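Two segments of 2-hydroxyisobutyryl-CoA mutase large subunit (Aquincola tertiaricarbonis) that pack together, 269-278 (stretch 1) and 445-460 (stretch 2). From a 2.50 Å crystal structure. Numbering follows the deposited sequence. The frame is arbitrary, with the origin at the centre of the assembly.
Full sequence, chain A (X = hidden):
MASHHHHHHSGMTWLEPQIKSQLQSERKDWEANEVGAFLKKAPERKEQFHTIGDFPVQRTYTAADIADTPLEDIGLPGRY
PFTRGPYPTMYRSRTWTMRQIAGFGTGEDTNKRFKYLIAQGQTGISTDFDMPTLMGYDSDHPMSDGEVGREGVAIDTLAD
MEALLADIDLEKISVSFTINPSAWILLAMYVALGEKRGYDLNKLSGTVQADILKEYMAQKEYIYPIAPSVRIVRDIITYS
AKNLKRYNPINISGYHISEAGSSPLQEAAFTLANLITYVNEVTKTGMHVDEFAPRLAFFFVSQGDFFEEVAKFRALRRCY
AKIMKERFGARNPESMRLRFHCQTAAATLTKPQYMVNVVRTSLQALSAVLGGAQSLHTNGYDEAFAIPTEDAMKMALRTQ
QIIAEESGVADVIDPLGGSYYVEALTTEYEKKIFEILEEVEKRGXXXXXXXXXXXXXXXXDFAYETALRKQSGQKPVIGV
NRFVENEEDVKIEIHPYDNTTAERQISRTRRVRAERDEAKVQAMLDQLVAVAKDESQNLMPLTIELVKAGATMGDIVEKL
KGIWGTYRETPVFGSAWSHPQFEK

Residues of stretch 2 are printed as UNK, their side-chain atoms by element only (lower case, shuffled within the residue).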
# COMPACT_ATOMS: atom_id res chain seq x y z
N ALA A 269 -25.99 -4.33 4.00
CA ALA A 269 -27.41 -4.58 4.26
C ALA A 269 -28.25 -4.98 3.06
O ALA A 269 -29.05 -5.88 3.18
CB ALA A 269 -28.04 -3.39 4.96
N PHE A 270 -28.05 -4.33 1.89
CA PHE A 270 -28.83 -4.66 0.68
C PHE A 270 -28.46 -6.04 0.10
O PHE A 270 -29.33 -6.71 -0.45
CB PHE A 270 -28.77 -3.54 -0.37
CG PHE A 270 -29.24 -2.15 0.06
CD1 PHE A 270 -29.90 -1.96 1.27
CD2 PHE A 270 -29.06 -1.06 -0.77
CE1 PHE A 270 -30.34 -0.70 1.65
CE2 PHE A 270 -29.55 0.20 -0.40
CZ PHE A 270 -30.17 0.37 0.81
N THR A 271 -27.21 -6.48 0.31
CA THR A 271 -26.73 -7.79 -0.12
C THR A 271 -27.38 -8.86 0.76
O THR A 271 -27.86 -9.89 0.25
CB THR A 271 -25.19 -7.86 -0.11
OG1 THR A 271 -24.68 -6.78 -0.87
CG2 THR A 271 -24.66 -9.17 -0.68
N LEU A 272 -27.42 -8.60 2.08
CA LEU A 272 -28.08 -9.50 3.01
C LEU A 272 -29.59 -9.57 2.76
O LEU A 272 -30.16 -10.67 2.82
CB LEU A 272 -27.73 -9.17 4.46
CG LEU A 272 -26.28 -9.48 4.85
CD1 LEU A 272 -26.03 -9.19 6.30
CD2 LEU A 272 -25.90 -10.93 4.52
N ALA A 273 -30.23 -8.44 2.35
CA ALA A 273 -31.66 -8.39 1.98
C ALA A 273 -31.94 -9.35 0.81
O ALA A 273 -32.93 -10.09 0.83
CB ALA A 273 -32.08 -6.97 1.64
N ASN A 274 -31.03 -9.36 -0.18
CA ASN A 274 -31.07 -10.22 -1.37
C ASN A 274 -30.88 -11.69 -1.00
O ASN A 274 -31.62 -12.54 -1.50
CB ASN A 274 -30.02 -9.76 -2.39
CG ASN A 274 -30.44 -8.51 -3.15
OD1 ASN A 274 -31.61 -8.11 -3.15
ND2 ASN A 274 -29.51 -7.92 -3.89
N LEU A 275 -29.95 -11.98 -0.06
CA LEU A 275 -29.72 -13.33 0.44
C LEU A 275 -31.02 -13.93 1.00
O LEU A 275 -31.39 -15.05 0.63
CB LEU A 275 -28.60 -13.37 1.51
CG LEU A 275 -28.60 -14.61 2.44
CD1 LEU A 275 -27.98 -15.82 1.75
CD2 LEU A 275 -27.95 -14.31 3.74
N ILE A 276 -31.70 -13.19 1.88
CA ILE A 276 -32.95 -13.63 2.51
C ILE A 276 -34.00 -14.04 1.46
O ILE A 276 -34.56 -15.13 1.56
CB ILE A 276 -33.45 -12.57 3.53
CG1 ILE A 276 -32.55 -12.59 4.79
CG2 ILE A 276 -34.97 -12.78 3.87
CD1 ILE A 276 -32.46 -11.24 5.52
N THR A 277 -34.18 -13.21 0.42
CA THR A 277 -35.12 -13.45 -0.69
C THR A 277 -34.79 -14.78 -1.38
O THR A 277 -35.70 -15.59 -1.59
CB THR A 277 -35.09 -12.26 -1.64
OG1 THR A 277 -35.17 -11.07 -0.87
CG2 THR A 277 -36.20 -12.28 -2.67
N TYR A 278 -33.51 -15.02 -1.68
CA TYR A 278 -32.98 -16.21 -2.34
C TYR A 278 -33.19 -17.48 -1.54
O TYR A 278 -33.66 -18.47 -2.10
CB TYR A 278 -31.49 -16.03 -2.72
CG TYR A 278 -31.23 -15.06 -3.87
CD1 TYR A 278 -32.01 -15.09 -5.03
CD2 TYR A 278 -30.14 -14.19 -3.84
CE1 TYR A 278 -31.75 -14.24 -6.10
CE2 TYR A 278 -29.88 -13.32 -4.90
CZ TYR A 278 -30.67 -13.36 -6.04
OH TYR A 278 -30.44 -12.54 -7.12
N UNK A 445 -40.69 -6.41 1.92
CA UNK A 445 -39.73 -7.27 1.24
C UNK A 445 -38.93 -6.61 0.14
O UNK A 445 -39.24 -5.50 -0.30
N UNK A 446 -37.91 -7.33 -0.31
CA UNK A 446 -36.92 -6.92 -1.29
C UNK A 446 -37.55 -6.60 -2.61
O UNK A 446 -37.40 -5.47 -3.07
c UNK A 446 -35.80 -7.97 -1.35
o UNK A 446 -35.16 -8.04 -0.08
c UNK A 446 -34.79 -7.69 -2.40
N UNK A 447 -38.25 -7.57 -3.22
CA UNK A 447 -38.90 -7.45 -4.53
C UNK A 447 -39.81 -6.24 -4.64
O UNK A 447 -39.65 -5.46 -5.58
c UNK A 447 -39.47 -8.78 -5.08
c UNK A 447 -40.22 -8.56 -6.41
c UNK A 447 -38.69 -11.13 -5.69
c UNK A 447 -38.32 -9.80 -5.25
N UNK A 448 -40.68 -6.03 -3.64
CA UNK A 448 -41.59 -4.87 -3.60
C UNK A 448 -40.83 -3.54 -3.56
O UNK A 448 -41.19 -2.62 -4.29
c UNK A 448 -43.47 -6.23 -2.43
c UNK A 448 -42.59 -4.97 -2.43
c UNK A 448 -43.89 -7.63 -4.61
c UNK A 448 -44.36 -6.49 -3.70
n UNK A 448 -43.48 -8.90 -3.90
N UNK A 449 -39.77 -3.46 -2.73
CA UNK A 449 -38.91 -2.29 -2.58
C UNK A 449 -38.09 -2.02 -3.83
O UNK A 449 -37.81 -0.86 -4.12
c UNK A 449 -37.84 -2.42 1.18
c UNK A 449 -40.03 -1.95 0.14
c UNK A 449 -38.03 -2.41 -1.33
c UNK A 449 -38.54 -1.80 -0.01
N UNK A 450 -37.72 -3.09 -4.58
CA UNK A 450 -37.01 -3.00 -5.86
C UNK A 450 -38.02 -2.42 -6.86
O UNK A 450 -37.68 -1.49 -7.59
c UNK A 450 -36.15 -4.40 -7.83
c UNK A 450 -35.15 -4.75 -5.52
c UNK A 450 -34.56 -6.18 -5.77
c UNK A 450 -36.42 -4.38 -6.33
N UNK A 451 -39.27 -2.92 -6.82
CA UNK A 451 -40.36 -2.42 -7.67
C UNK A 451 -40.71 -0.94 -7.35
O UNK A 451 -41.13 -0.21 -8.24
c UNK A 451 -41.60 -3.31 -7.56
c UNK A 451 -41.46 -4.66 -8.24
o UNK A 451 -43.43 -5.40 -7.09
c UNK A 451 -42.54 -5.69 -7.92
o UNK A 451 -42.47 -6.80 -8.51
N UNK A 452 -40.53 -0.51 -6.08
CA UNK A 452 -40.80 0.88 -5.64
C UNK A 452 -39.55 1.78 -5.91
O UNK A 452 -39.63 3.00 -5.72
c UNK A 452 -42.54 0.33 -3.74
n UNK A 452 -43.53 -0.83 -1.81
c UNK A 452 -41.16 0.92 -4.14
c UNK A 452 -42.71 0.14 -2.22
o UNK A 452 -42.12 0.86 -1.39
N UNK A 453 -38.42 1.16 -6.28
CA UNK A 453 -37.14 1.81 -6.51
C UNK A 453 -36.50 2.37 -5.26
O UNK A 453 -35.70 3.32 -5.34
N UNK A 454 -36.84 1.79 -4.09
CA UNK A 454 -36.39 2.21 -2.77
C UNK A 454 -34.88 2.07 -2.53
O UNK A 454 -34.26 2.99 -1.96
c UNK A 454 -34.44 -0.37 1.61
c UNK A 454 -35.46 1.33 3.02
c UNK A 454 -37.53 2.80 0.46
c UNK A 454 -36.04 1.14 0.64
c UNK A 454 -36.16 1.76 1.89
c UNK A 454 -36.92 1.82 -0.27
n UNK A 454 -37.07 2.77 1.76
c UNK A 454 -35.16 0.04 0.50
c UNK A 454 -34.60 0.25 2.85
c UNK A 454 -37.20 1.45 -1.70
N UNK A 455 -34.29 0.93 -2.91
CA UNK A 455 -32.87 0.64 -2.76
C UNK A 455 -32.08 1.59 -3.60
O UNK A 455 -31.16 2.23 -3.10
c UNK A 455 -32.55 -2.17 -1.05
c UNK A 455 -33.10 -3.14 -0.21
c UNK A 455 -34.82 -3.55 -1.81
c UNK A 455 -34.22 -3.84 -0.60
c UNK A 455 -34.30 -2.56 -2.64
c UNK A 455 -33.15 -1.87 -2.28
c UNK A 455 -32.56 -0.81 -3.19
N UNK A 456 -32.46 1.69 -4.88
CA UNK A 456 -31.88 2.51 -5.94
C UNK A 456 -31.91 4.00 -5.56
O UNK A 456 -30.95 4.71 -5.84
o UNK A 456 -34.25 -0.29 -6.03
c UNK A 456 -32.61 2.26 -7.30
n UNK A 456 -34.94 -0.38 -8.15
c UNK A 456 -32.80 0.77 -7.72
c UNK A 456 -34.07 0.02 -7.22
N UNK A 457 -32.98 4.48 -4.89
CA UNK A 457 -33.08 5.88 -4.49
C UNK A 457 -32.10 6.19 -3.37
O UNK A 457 -31.52 7.27 -3.35
c UNK A 457 -36.88 6.60 -5.08
c UNK A 457 -37.72 6.74 -6.32
c UNK A 457 -35.36 6.59 -5.38
n UNK A 457 -39.16 6.49 -6.05
c UNK A 457 -34.52 6.29 -4.14
N UNK A 458 -31.88 5.21 -2.48
CA UNK A 458 -30.94 5.37 -1.39
C UNK A 458 -29.51 5.41 -1.89
O UNK A 458 -28.74 6.27 -1.46
c UNK A 458 -31.14 4.27 -0.36
n UNK A 458 -32.99 2.54 1.45
c UNK A 458 -32.14 3.51 1.71
c UNK A 458 -32.15 4.62 0.71
o UNK A 458 -31.30 3.44 2.63
N UNK A 459 -29.17 4.51 -2.84
CA UNK A 459 -27.86 4.43 -3.49
C UNK A 459 -27.58 5.78 -4.20
O UNK A 459 -26.53 6.39 -3.98
c UNK A 459 -27.81 3.24 -4.49
c UNK A 459 -26.51 3.26 -5.28
c UNK A 459 -28.30 0.63 -4.68
c UNK A 459 -27.98 1.88 -3.77
N UNK A 460 -28.57 6.27 -4.99
CA UNK A 460 -28.48 7.52 -5.76
C UNK A 460 -28.24 8.75 -4.89
O UNK A 460 -27.56 9.69 -5.32
c UNK A 460 -29.72 7.70 -6.61

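Position 445 has no side-chain atoms and stands at the N-cap of the first helix; its backbone angles would jam a CB against the preceding carbonyl, so it is Gly445. Position 446 carries one carbon bearing one oxygen and one carbon, a beta-branched side chain with a hydroxyl; its CA-to-CB bond points toward stretch 1, and it meets Ala273, Asn274 and Thr277. This is Thr446. Its OG1 donates a weak hydrogen bond to Ala273 O (3.2 Å) and lies 3.1 Å from Thr277 OG1, while its CG2 sits 3.3 Å from Asn274 OD1.

Position 447 has four carbons, forked at the first, one arm two carbons long, whose end lies near Thr277 CG2: Ile447 (CD1 to Thr277 CG2, 4.1 Å). At 448, four carbons in a row end in nitrogen, out of reach of stretch 1: Lys448. Position 449 also has four carbons, but forked at the second, and does not touch stretch 1: Leu449. At 450 the fork returns to the first carbon, and the longer arm ends near Asn274 OD1, giving Ile450 (CD1 to Asn274 OD1, 4.4 Å). Position 451 has three carbons, the third with two oxygens: Glu451. At 452 the third carbon holds one oxygen and one nitrogen, hence Gln452, also remote.

Position 453 lacks side-chain atoms and has a phi of 69°, favouring glycine. Gly453 closes a Schellman motif and caps the next helix. Position 454 bears one carbon, then fused five- and six-membered rings with one nitrogen, near Phe270: Trp454 (CZ3 to Phe270 CE1, 4.1 Å). Position 455 has one carbon, then a six-carbon ring with its edge to the face of Phe270: Phe455 (CD1 to Phe270 CG, 3.5 Å; planes at 80°).

Position 456 has three carbons ending in one oxygen and one nitrogen and does not contact stretch 1; Gln456 NE2 donates a hydrogen bond to Ile450 O (3.0 Å), tying the two helices of stretch 2 together. Position 457 has four carbons then nitrogen: Lys457. At 458 the CA-to-CB bond points toward stretch 1, and three carbons end in one oxygen and one nitrogen near Phe270: Gln458 (NE2 to Phe270 CZ, 3.6 Å). Position 459 has four carbons, forked at the first, one arm longer, at the edge of the Phe270 ring: Ile459 (CG1 to Phe270 CE2, 4.1 Å). Position 460 has one carbon, Ala460, and makes no contact.

The contact thus has two centres. Phe270 fits as a knob among Trp454, Phe455, Gln458 and Ile459, whereas Thr446 packs against the next turns of the stretch 1 helix, where Ala273 O also accepts from Thr277 OG1 (3.0 Å).

Stretch 2, residues 445-460: GTIKLIEQGWFQKQIA
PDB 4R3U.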